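Local coordinates for Ara h 8 allergen isoform (Arachis hypogaea, PDB 6V8J), which belongs to the Bet v 1 family of pathogenesis-related plant defence proteins, is a peanut allergen, and may bind abscisic acid or similar small ligands in its cavity, at residues Tyr79-Thr84 against Phe100-Glu105. Residues are numbered along the deposited sequence; the frame is centred on the assembly and turned at random.
Sequences YTYDYT and FKTKLE
Tyr83 and Phe100 form the tightly packed end of this antiparallel pairing. Their rings lie nearly parallel, planes at 10°, but are slid apart with centroids 4.8 Å away. Phe100 CB sits over one face of the Tyr83 ring, in a CH-pi contact 3.8 Å from its centroid. In return, Tyr83 OH lies over a face of the Phe100 ring. Tyr83 CG stands between its backbone N and carbonyl carbon (chi1 63°), which leans the phenol across to the partner strand. Two backbone bonds tie this pair, and the one from Phe100 N to Tyr83 O (2.8 Å) is nearly straight. At Tyr81 the backbone N bonds to Thr102 O. At the other end of the contact, Tyr79 CB packs on CB of the buried Leu104 at 3.5 Å.

The face carrying Thr80, Asp82, Lys101 and Lys103 is looser and more open to solvent. Asp82 OD1 lies 3.4 Å from Lys101 CB, and its bond from Thr102 N is weak. A water bridges Asp82 OD1 and Thr102 O. The Lys101 chain bends at chi3, and NZ stays 5.6 Å from Asp82 OD2, so no salt bridge forms.

The segments belong to a hairpin of the Bet v 1 sheet, flanked by strands 63-75 and 110-121. Leu104 and Tyr81 meet helix 16-25, while Phe100 packs against Val135 and Ser139 of the long helix 129-151.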
loop_
_atom_site.group_PDB
_atom_site.type_symbol
_atom_site.label_atom_id
_atom_site.label_comp_id
_atom_site.label_asym_id
_atom_site.label_seq_id
_atom_site.Cartn_x
_atom_site.Cartn_y
_atom_site.Cartn_z
ATOM N N TYR A 79 0.671 7.243 13.516
ATOM C CA TYR A 79 0.502 7.198 12.038
ATOM C C TYR A 79 1.313 6.006 11.504
ATOM O O TYR A 79 1.958 6.171 10.458
ATOM C CB TYR A 79 0.879 8.557 11.409
ATOM C CG TYR A 79 0.627 9.760 12.284
ATOM C CD1 TYR A 79 -0.640 10.211 12.631
ATOM C CD2 TYR A 79 1.715 10.441 12.800
ATOM C CE1 TYR A 79 -0.810 11.292 13.488
ATOM C CE2 TYR A 79 1.564 11.509 13.668
ATOM C CZ TYR A 79 0.302 11.936 14.022
ATOM O OH TYR A 79 0.291 13.023 14.865
ATOM N N THR A 80 1.253 4.858 12.188
ATOM C CA THR A 80 1.924 3.576 11.837
ATOM C C THR A 80 0.917 2.686 11.098
ATOM O O THR A 80 -0.168 2.418 11.643
ATOM C CB THR A 80 2.462 2.872 13.096
ATOM O OG1 THR A 80 3.423 3.770 13.639
ATOM C CG2 THR A 80 3.107 1.525 12.833
ATOM N N TYR A 81 1.236 2.272 9.882
ATOM C CA TYR A 81 0.504 1.193 9.161
ATOM C C TYR A 81 1.482 0.276 8.409
ATOM O O TYR A 81 2.131 0.729 7.437
ATOM C CB TYR A 81 -0.523 1.812 8.224
ATOM C CG TYR A 81 -1.427 0.815 7.553
ATOM C CD1 TYR A 81 -2.330 0.066 8.299
ATOM C CD2 TYR A 81 -1.441 0.663 6.182
ATOM C CE1 TYR A 81 -3.182 -0.848 7.700
ATOM C CE2 TYR A 81 -2.285 -0.261 5.568
ATOM C CZ TYR A 81 -3.191 -0.977 6.320
ATOM O OH TYR A 81 -4.027 -1.895 5.736
ATOM N N ASP A 82 1.563 -0.986 8.848
ATOM C CA ASP A 82 2.387 -2.048 8.226
ATOM C C ASP A 82 1.434 -3.065 7.615
ATOM O O ASP A 82 0.507 -3.511 8.324
ATOM C CB ASP A 82 3.285 -2.726 9.242
ATOM C CG ASP A 82 4.266 -1.814 9.950
ATOM O OD1 ASP A 82 4.424 -0.619 9.516
ATOM O OD2 ASP A 82 4.815 -2.311 10.963
ATOM N N TYR A 83 1.652 -3.444 6.368
ATOM C CA TYR A 83 0.770 -4.414 5.671
ATOM C C TYR A 83 1.594 -5.213 4.670
ATOM O O TYR A 83 2.730 -4.785 4.295
ATOM C CB TYR A 83 -0.378 -3.669 4.971
ATOM C CG TYR A 83 0.056 -2.710 3.890
ATOM C CD1 TYR A 83 0.599 -1.468 4.187
ATOM C CD2 TYR A 83 -0.056 -3.065 2.564
ATOM C CE1 TYR A 83 0.977 -0.584 3.190
ATOM C CE2 TYR A 83 0.294 -2.190 1.550
ATOM C CZ TYR A 83 0.836 -0.963 1.865
ATOM O OH TYR A 83 1.238 -0.204 0.826
ATOM N N THR A 84 1.053 -6.375 4.303
ATOM C CA THR A 84 1.675 -7.324 3.360
ATOM C C THR A 84 0.705 -7.591 2.205
ATOM O O THR A 84 -0.464 -7.883 2.491
ATOM C CB THR A 84 2.147 -8.578 4.106
ATOM O OG1 THR A 84 3.153 -8.132 5.023
ATOM C CG2 THR A 84 2.671 -9.641 3.170
ATOM N N PHE A 100 5.247 -3.861 3.556
ATOM C CA PHE A 100 5.374 -2.406 3.737
ATOM C C PHE A 100 5.332 -2.064 5.221
ATOM O O PHE A 100 4.428 -2.602 5.971
ATOM C CB PHE A 100 4.228 -1.709 3.013
ATOM C CG PHE A 100 4.250 -1.827 1.512
ATOM C CD1 PHE A 100 4.930 -0.892 0.764
ATOM C CD2 PHE A 100 3.658 -2.908 0.863
ATOM C CE1 PHE A 100 4.986 -0.998 -0.618
ATOM C CE2 PHE A 100 3.725 -3.016 -0.512
ATOM C CZ PHE A 100 4.359 -2.035 -1.245
ATOM N N LYS A 101 6.271 -1.208 5.642
ATOM C CA LYS A 101 6.197 -0.509 6.952
ATOM C C LYS A 101 6.160 0.999 6.656
ATOM O O LYS A 101 7.094 1.525 5.991
ATOM C CB LYS A 101 7.341 -0.922 7.879
ATOM C CG LYS A 101 7.440 -2.419 8.129
ATOM C CD LYS A 101 8.804 -2.930 8.558
ATOM C CE LYS A 101 8.980 -2.795 10.043
ATOM N NZ LYS A 101 10.414 -2.701 10.404
ATOM N N THR A 102 5.082 1.634 7.113
ATOM C CA THR A 102 4.782 3.049 6.788
ATOM C C THR A 102 4.632 3.812 8.102
ATOM O O THR A 102 4.019 3.277 9.028
ATOM C CB THR A 102 3.582 3.178 5.835
ATOM O OG1 THR A 102 2.357 2.915 6.509
ATOM C CG2 THR A 102 3.714 2.319 4.600
ATOM N N LYS A 103 5.196 5.011 8.151
ATOM C CA LYS A 103 5.017 5.890 9.324
ATOM C C LYS A 103 5.058 7.360 8.874
ATOM O O LYS A 103 5.925 7.718 8.079
ATOM C CB LYS A 103 6.110 5.555 10.339
ATOM C CG LYS A 103 6.025 6.300 11.657
ATOM C CD LYS A 103 7.189 6.020 12.566
ATOM C CE LYS A 103 6.946 6.507 13.977
ATOM N NZ LYS A 103 6.692 7.959 13.994
ATOM N N LEU A 104 4.189 8.187 9.434
ATOM C CA LEU A 104 4.136 9.624 9.086
ATOM C C LEU A 104 4.557 10.413 10.326
ATOM O O LEU A 104 4.231 9.970 11.427
ATOM C CB LEU A 104 2.690 9.972 8.725
ATOM C CG LEU A 104 2.019 9.100 7.670
ATOM C CD1 LEU A 104 0.659 9.644 7.330
ATOM C CD2 LEU A 104 2.861 8.995 6.427
ATOM N N GLU A 105 5.205 11.559 10.151
ATOM C CA GLU A 105 5.345 12.492 11.300
ATOM C C GLU A 105 5.213 13.955 10.860
ATOM O O GLU A 105 5.364 14.233 9.675
ATOM C CB GLU A 105 6.626 12.224 12.087
ATOM C CG GLU A 105 7.908 12.508 11.336
ATOM C CD GLU A 105 9.162 12.465 12.200
ATOM O OE1 GLU A 105 9.462 11.400 12.737
ATOM O OE2 GLU A 105 9.836 13.503 12.324
HETATM O O HOH W 1 0.811 5.572 7.882
HETATM O O HOH W 2 5.711 1.338 10.514
#